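Local coordinates for protein RNA-dependent RNA Polymerase (PDB 6TZ0) that catalyses RNA-templated RNA synthesis inside a double-stranded RNA virus, making plus-strand transcripts and, as in a close relative, the complementary minus strands of the genome, at residues Gln137-Phe142 with Phe344-Thr349. Sequence-based numbering, arbitrary orientation.
Sequences QRKSRF and FLATLT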
# COMPACT_ATOMS: atom_id res chain seq x y z
N GLN A 137 -12.40 5.66 -20.42
CA GLN A 137 -13.05 6.94 -20.20
C GLN A 137 -14.36 6.85 -19.44
O GLN A 137 -14.78 7.86 -18.87
CB GLN A 137 -13.29 7.67 -21.52
CG GLN A 137 -12.04 8.25 -22.13
CD GLN A 137 -12.34 9.07 -23.37
OE1 GLN A 137 -13.48 9.14 -23.81
NE2 GLN A 137 -11.31 9.70 -23.92
N ARG A 138 -15.03 5.70 -19.40
CA ARG A 138 -16.28 5.64 -18.65
C ARG A 138 -15.97 5.50 -17.17
O ARG A 138 -15.50 4.45 -16.70
CB ARG A 138 -17.22 4.56 -19.20
CG ARG A 138 -16.74 3.13 -19.29
CD ARG A 138 -17.80 2.29 -19.94
NE ARG A 138 -19.01 2.15 -19.14
CZ ARG A 138 -19.20 1.17 -18.26
NH1 ARG A 138 -18.27 0.25 -18.08
NH2 ARG A 138 -20.33 1.11 -17.57
N LYS A 139 -16.18 6.59 -16.43
CA LYS A 139 -15.91 6.67 -14.99
C LYS A 139 -17.10 7.37 -14.37
O LYS A 139 -17.08 8.58 -14.17
CB LYS A 139 -14.63 7.45 -14.73
CG LYS A 139 -13.37 6.78 -15.16
CD LYS A 139 -12.22 7.69 -14.90
CE LYS A 139 -10.95 7.03 -15.34
NZ LYS A 139 -10.64 5.86 -14.47
N SER A 140 -18.13 6.61 -14.03
CA SER A 140 -19.34 7.18 -13.48
C SER A 140 -19.64 6.53 -12.14
O SER A 140 -19.48 5.32 -11.97
CB SER A 140 -20.51 7.02 -14.43
OG SER A 140 -20.83 5.65 -14.59
N ARG A 141 -20.07 7.35 -11.18
CA ARG A 141 -20.23 6.85 -9.83
C ARG A 141 -21.61 6.25 -9.58
O ARG A 141 -21.72 5.21 -8.92
CB ARG A 141 -19.95 7.97 -8.83
CG ARG A 141 -19.92 7.49 -7.38
CD ARG A 141 -19.51 8.59 -6.44
NE ARG A 141 -18.12 8.98 -6.58
CZ ARG A 141 -17.11 8.41 -5.93
NH1 ARG A 141 -17.34 7.43 -5.07
NH2 ARG A 141 -15.88 8.83 -6.13
N PHE A 142 -22.67 6.85 -10.11
CA PHE A 142 -24.01 6.44 -9.70
C PHE A 142 -24.85 5.87 -10.83
O PHE A 142 -25.53 4.86 -10.64
CB PHE A 142 -24.74 7.63 -9.07
CG PHE A 142 -24.09 8.13 -7.82
CD1 PHE A 142 -24.11 7.38 -6.66
CD2 PHE A 142 -23.49 9.37 -7.79
CE1 PHE A 142 -23.52 7.84 -5.51
CE2 PHE A 142 -22.90 9.84 -6.64
CZ PHE A 142 -22.92 9.07 -5.50
N PHE A 344 -10.86 11.08 -12.28
CA PHE A 344 -9.65 10.34 -11.96
C PHE A 344 -8.87 10.12 -13.25
O PHE A 344 -9.42 9.73 -14.27
CB PHE A 344 -9.95 9.00 -11.30
CG PHE A 344 -10.45 9.10 -9.87
CD1 PHE A 344 -10.61 10.32 -9.23
CD2 PHE A 344 -10.69 7.96 -9.15
CE1 PHE A 344 -11.06 10.38 -7.93
CE2 PHE A 344 -11.13 8.01 -7.85
CZ PHE A 344 -11.32 9.22 -7.24
N LEU A 345 -7.58 10.40 -13.20
CA LEU A 345 -6.73 10.44 -14.37
C LEU A 345 -6.25 9.02 -14.67
O LEU A 345 -5.60 8.40 -13.83
CB LEU A 345 -5.55 11.38 -14.13
CG LEU A 345 -5.70 12.91 -14.24
CD1 LEU A 345 -6.60 13.55 -13.21
CD2 LEU A 345 -4.33 13.52 -14.11
N ALA A 346 -6.58 8.50 -15.85
CA ALA A 346 -6.30 7.11 -16.15
C ALA A 346 -6.13 6.88 -17.64
O ALA A 346 -6.97 7.33 -18.43
CB ALA A 346 -7.41 6.19 -15.66
N THR A 347 -5.08 6.16 -18.00
CA THR A 347 -4.89 5.60 -19.34
C THR A 347 -4.25 4.23 -19.21
O THR A 347 -4.30 3.59 -18.15
CB THR A 347 -4.05 6.51 -20.25
OG1 THR A 347 -2.90 6.97 -19.54
CG2 THR A 347 -4.88 7.63 -20.83
N LEU A 348 -3.68 3.75 -20.32
CA LEU A 348 -2.91 2.52 -20.33
C LEU A 348 -1.69 2.66 -19.43
O LEU A 348 -0.97 3.66 -19.50
CB LEU A 348 -2.45 2.19 -21.75
CG LEU A 348 -3.46 1.86 -22.85
CD1 LEU A 348 -2.72 1.72 -24.16
CD2 LEU A 348 -4.26 0.62 -22.54
N THR A 349 -1.45 1.64 -18.60
CA THR A 349 -0.33 1.69 -17.67
C THR A 349 1.03 1.53 -18.36
O THR A 349 2.05 1.87 -17.75
CB THR A 349 -0.50 0.61 -16.61
OG1 THR A 349 0.66 0.57 -15.77
CG2 THR A 349 -0.72 -0.70 -17.25
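Lys139 makes a small loop-to-loop surface contact with Phe344 and Ala346, joining the loop between helices 121-134 and 145-160 of the polymerase's N-terminal region to the linker between helices 325-339 and 349-356. Only 152 Å² is buried, summed over both sides, and the closest pair of CA atoms, those of Lys139 and Phe344, lie 7.9 Å apart; one long side chain therefore does most of the bridging. Lys139 sets out with CG anti to its carbonyl carbon (chi1 -69°), runs extended as far as CE, and bends at the last torsion (chi4 -68°). The chain thus passes alongside the backbone carbonyl of Phe344, whose O lies 3.3 Å from Lys139 CE. The bend carries the ammonium end on to Ala346, whose CB also points toward the 137-142 loop and lies 3.5 Å from Lys139 NZ. Lys139 NZ remains 4.1 Å from Phe344 O, and no hydrogen bond joins the two segments. Phe344 also directs its CB toward the lysine, at 4.5 Å from Lys139 CD, so the aliphatic part of the lysine comes within loose reach of the base of that side chain, at the limit of contact.

Each loop also has partners of its own: Tyr208 OH bonds to the backbone N of Lys139, Arg141 forms a salt bridge with Glu759 of helix 754-766, and Thr347 OG1 bonds to the carbonyl of Asp102. The side chain of Ala346 lies about 10 Å from that of Arg485, a residue seen to bind UTP, so the contact lies in the neighbourhood of the nucleotide site. Chemically, the lysine sets its methylenes beside a carbonyl oxygen and its ammonium beside a methyl group, and its charge probably adds at most a weak electrostatic attraction to the Phe344 carbonyl.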